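Local coordinates for ABC transporter substrate binding protein (Ribose) (Agrobacterium vitis S4, PDB 4WT7) that binds the sugar alcohol D-allitol and probably delivers carbohydrate to an ABC transporter as its periplasmic solute-binding component, at residues 276-281 and 299-304. Sequence-based numbering, arbitrary orientation.
Sequences AELGRQ and SYVPAL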
ATOM      1  N   ALA A 276       3.886   0.873  10.518  1.00  9.85           N
ATOM      2  CA  ALA A 276       3.884   0.487  11.923  1.00 11.02           C
ATOM      3  C   ALA A 276       2.772   1.265  12.674  1.00  9.94           C
ATOM      4  O   ALA A 276       2.017   0.678  13.459  1.00  9.72           O
ATOM      5  CB  ALA A 276       5.246   0.669  12.540  1.00 10.48           C
ATOM      6  N   GLU A 277       2.635   2.559  12.389  1.00 14.92           N
ATOM      7  CA  GLU A 277       1.549   3.332  13.000  1.00 11.94           C
ATOM      8  C   GLU A 277       0.173   2.788  12.627  1.00 11.77           C
ATOM      9  O   GLU A 277      -0.699   2.682  13.469  1.00 12.76           O
ATOM     10  CB  GLU A 277       1.612   4.817  12.650  1.00 11.02           C
ATOM     11  CG  GLU A 277       2.729   5.568  13.334  1.00 15.79           C
ATOM     12  CD  GLU A 277       2.601   5.562  14.853  1.00 15.12           C
ATOM     13  OE1 GLU A 277       1.451   5.515  15.353  1.00 13.69           O
ATOM     14  OE2 GLU A 277       3.664   5.568  15.530  1.00 16.26           O
ATOM     15  N   LEU A 278      -0.033   2.452  11.360  1.00  8.86           N
ATOM     16  CA  LEU A 278      -1.310   1.886  10.949  1.00  8.67           C
ATOM     17  C   LEU A 278      -1.645   0.622  11.728  1.00  8.82           C
ATOM     18  O   LEU A 278      -2.773   0.447  12.172  1.00  8.74           O
ATOM     19  CB  LEU A 278      -1.310   1.579   9.449  1.00  8.60           C
ATOM     20  CG  LEU A 278      -1.576   2.832   8.632  1.00  8.43           C
ATOM     21  CD1 LEU A 278      -0.964   2.689   7.233  1.00  8.57           C
ATOM     22  CD2 LEU A 278      -3.070   3.125   8.580  1.00  8.26           C
ATOM     23  N   GLY A 279      -0.681  -0.274  11.864  1.00 10.26           N
ATOM     24  CA  GLY A 279      -0.897  -1.495  12.626  1.00 11.44           C
ATOM     25  C   GLY A 279      -1.242  -1.237  14.087  1.00 11.50           C
ATOM     26  O   GLY A 279      -2.167  -1.845  14.641  1.00 12.45           O
ATOM     27  N   ARG A 280      -0.511  -0.337  14.731  1.00 13.14           N
ATOM     28  CA  ARG A 280      -0.840   0.024  16.117  1.00 12.30           C
ATOM     29  C   ARG A 280      -2.201   0.659  16.233  1.00 12.56           C
ATOM     30  O   ARG A 280      -2.961   0.352  17.140  1.00 13.94           O
ATOM     31  CB  ARG A 280       0.232   0.947  16.724  1.00 14.33           C
ATOM     32  CG  ARG A 280       1.422   0.180  17.229  1.00 19.30           C
ATOM     33  CD  ARG A 280       2.378   1.075  18.031  1.00 18.61           C
ATOM     34  NE  ARG A 280       2.982   2.107  17.197  1.00 17.84           N
ATOM     35  CZ  ARG A 280       4.007   1.914  16.358  1.00 20.54           C
ATOM     36  NH1 ARG A 280       4.558   0.713  16.213  1.00 19.69           N
ATOM     37  NH2 ARG A 280       4.480   2.941  15.651  1.00 19.46           N
ATOM     38  N   GLN A 281      -2.536   1.525  15.297  1.00 15.02           N
ATOM     39  CA  GLN A 281      -3.855   2.115  15.318  1.00 14.28           C
ATOM     40  C   GLN A 281      -4.947   1.066  15.261  1.00 13.18           C
ATOM     41  O   GLN A 281      -5.929   1.119  16.031  1.00 14.41           O
ATOM     42  CB  GLN A 281      -4.038   3.063  14.157  1.00 15.04           C
ATOM     43  CG  GLN A 281      -5.144   4.039  14.449  1.00 17.31           C
ATOM     44  CD  GLN A 281      -5.493   4.865  13.252  1.00 19.48           C
ATOM     45  OE1 GLN A 281      -5.377   6.094  13.285  1.00 19.03           O
ATOM     46  NE2 GLN A 281      -5.947   4.203  12.178  1.00 19.39           N
ATOM     47  N   SER A 299     -10.082   5.348   9.743  1.00 11.18           N
ATOM     48  CA  SER A 299      -9.163   6.105  10.592  1.00 11.50           C
ATOM     49  C   SER A 299      -7.900   6.367   9.776  1.00 11.43           C
ATOM     50  O   SER A 299      -7.203   5.428   9.404  1.00 11.33           O
ATOM     51  CB  SER A 299      -8.844   5.306  11.857  1.00 11.68           C
ATOM     52  OG  SER A 299     -10.053   5.106  12.588  1.00 11.79           O
ATOM     53  N   TYR A 300      -7.622   7.631   9.473  1.00 11.67           N
ATOM     54  CA  TYR A 300      -6.539   7.967   8.555  1.00 12.00           C
ATOM     55  C   TYR A 300      -5.275   8.306   9.269  1.00 11.97           C
ATOM     56  O   TYR A 300      -5.272   9.067  10.222  1.00 12.44           O
ATOM     57  CB  TYR A 300      -6.947   9.121   7.629  1.00 11.83           C
ATOM     58  CG  TYR A 300      -8.205   8.783   6.836  1.00 11.63           C
ATOM     59  CD1 TYR A 300      -8.188   7.796   5.872  1.00 11.29           C
ATOM     60  CD2 TYR A 300      -9.405   9.443   7.072  1.00 11.92           C
ATOM     61  CE1 TYR A 300      -9.328   7.471   5.161  1.00 11.25           C
ATOM     62  CE2 TYR A 300     -10.545   9.132   6.370  1.00 11.85           C
ATOM     63  CZ  TYR A 300     -10.506   8.149   5.415  1.00 11.52           C
ATOM     64  OH  TYR A 300     -11.629   7.811   4.703  1.00 11.58           O
ATOM     65  N   VAL A 301      -4.194   7.712   8.808  1.00 11.84           N
ATOM     66  CA  VAL A 301      -2.881   8.000   9.346  1.00 12.22           C
ATOM     67  C   VAL A 301      -2.134   8.830   8.317  1.00 12.30           C
ATOM     68  O   VAL A 301      -2.119   8.471   7.132  1.00 11.97           O
ATOM     69  CB  VAL A 301      -2.084   6.738   9.590  1.00 12.17           C
ATOM     70  CG1 VAL A 301      -0.621   7.122   9.932  1.00 12.65           C
ATOM     71  CG2 VAL A 301      -2.717   5.934  10.700  1.00 12.25           C
ATOM     72  N   PRO A 302      -1.511   9.936   8.760  1.00 12.85           N
ATOM     73  CA  PRO A 302      -0.928  10.841   7.784  1.00 13.02           C
ATOM     74  C   PRO A 302       0.152  10.152   6.942  1.00 12.79           C
ATOM     75  O   PRO A 302       0.792   9.203   7.396  1.00 12.74           O
ATOM     76  CB  PRO A 302      -0.345  11.962   8.654  1.00 13.79           C
ATOM     77  CG  PRO A 302      -1.251  11.973   9.884  1.00 14.00           C
ATOM     78  CD  PRO A 302      -1.528  10.506  10.118  1.00 13.44           C
ATOM     79  N   ALA A 303       0.330  10.654   5.726  1.00 12.77           N
ATOM     80  CA  ALA A 303       1.372  10.191   4.794  1.00 12.67           C
ATOM     81  C   ALA A 303       2.195  11.383   4.383  1.00 13.17           C
ATOM     82  O   ALA A 303       1.708  12.487   4.431  1.00 13.52           O
ATOM     83  CB  ALA A 303       0.755   9.582   3.569  1.00 12.27           C
ATOM     84  N   LEU A 304       3.421  11.165   3.928  1.00 13.29           N
ATOM     85  CA  LEU A 304       4.323  12.284   3.635  1.00 13.86           C
ATOM     86  C   LEU A 304       4.966  12.190   2.251  1.00 13.83           C
ATOM     87  O   LEU A 304       5.766  11.296   2.004  1.00 13.69           O
ATOM     88  CB  LEU A 304       5.454  12.328   4.685  1.00 14.32           C
ATOM     89  CG  LEU A 304       5.054  12.215   6.146  1.00 15.00           C
ATOM     90  CD1 LEU A 304       6.188  11.614   7.024  1.00 15.23           C
ATOM     91  CD2 LEU A 304       4.710  13.637   6.594  1.00 15.87           C
TER
HETATM   92  O   HOH W   1      -6.409   8.329  12.474  1.00 26.39           O
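With CG placed opposite its backbone N (chi1 -159°) and the chain extended beyond it, Q281 carries its amide straight out from helix 275-290 to the backbone of S299 and Y300. V301 answers from the other side: its CG2 lies beside its own backbone N, which sets that methyl between L278 and Q281, while CG1 takes the opposite branch and only grazes CB of E277 at 4.2 Å.

The two ends of the Q281 amide do different jobs. NE2 gives a weak but fairly straight hydrogen bond to O of S299, 3.3 Å long with an N-H...O angle of 165°. The same NE2 sits tightly against CB of S299 at 3.1 Å. Its stronger partner is S130 OG on the neighbouring strand. On the other end, OE1 accepts from a water at 2.6 Å, and the same water donates to O of Y300, also at 2.6 Å. One side chain thus ties the helix to two successive carbonyls, directly and through water, which should limit rotation of the amide.

Next to this polar grip the contact is apolar. CD2 of L278 meets CG2 of V301 at 3.5 Å, the two side chains crossing at a slant. The Q281 side chain runs alongside V301 in the opposite sense, OE1 lying near the same CG2.

L278 also packs on F46, a pocket residue, and its side chain is about 6 Å from the bound D-allitol. Residues 299-304 form one of the interlobe crossovers of the two-lobed periplasmic binding protein fold, braced by helix 275-290. That helix lies beside helix 45-60 and against the outermost strand 298-300 of the parallel sheet, from which the chain runs on through V301 and P302 toward strand 304-307 in the other sheet.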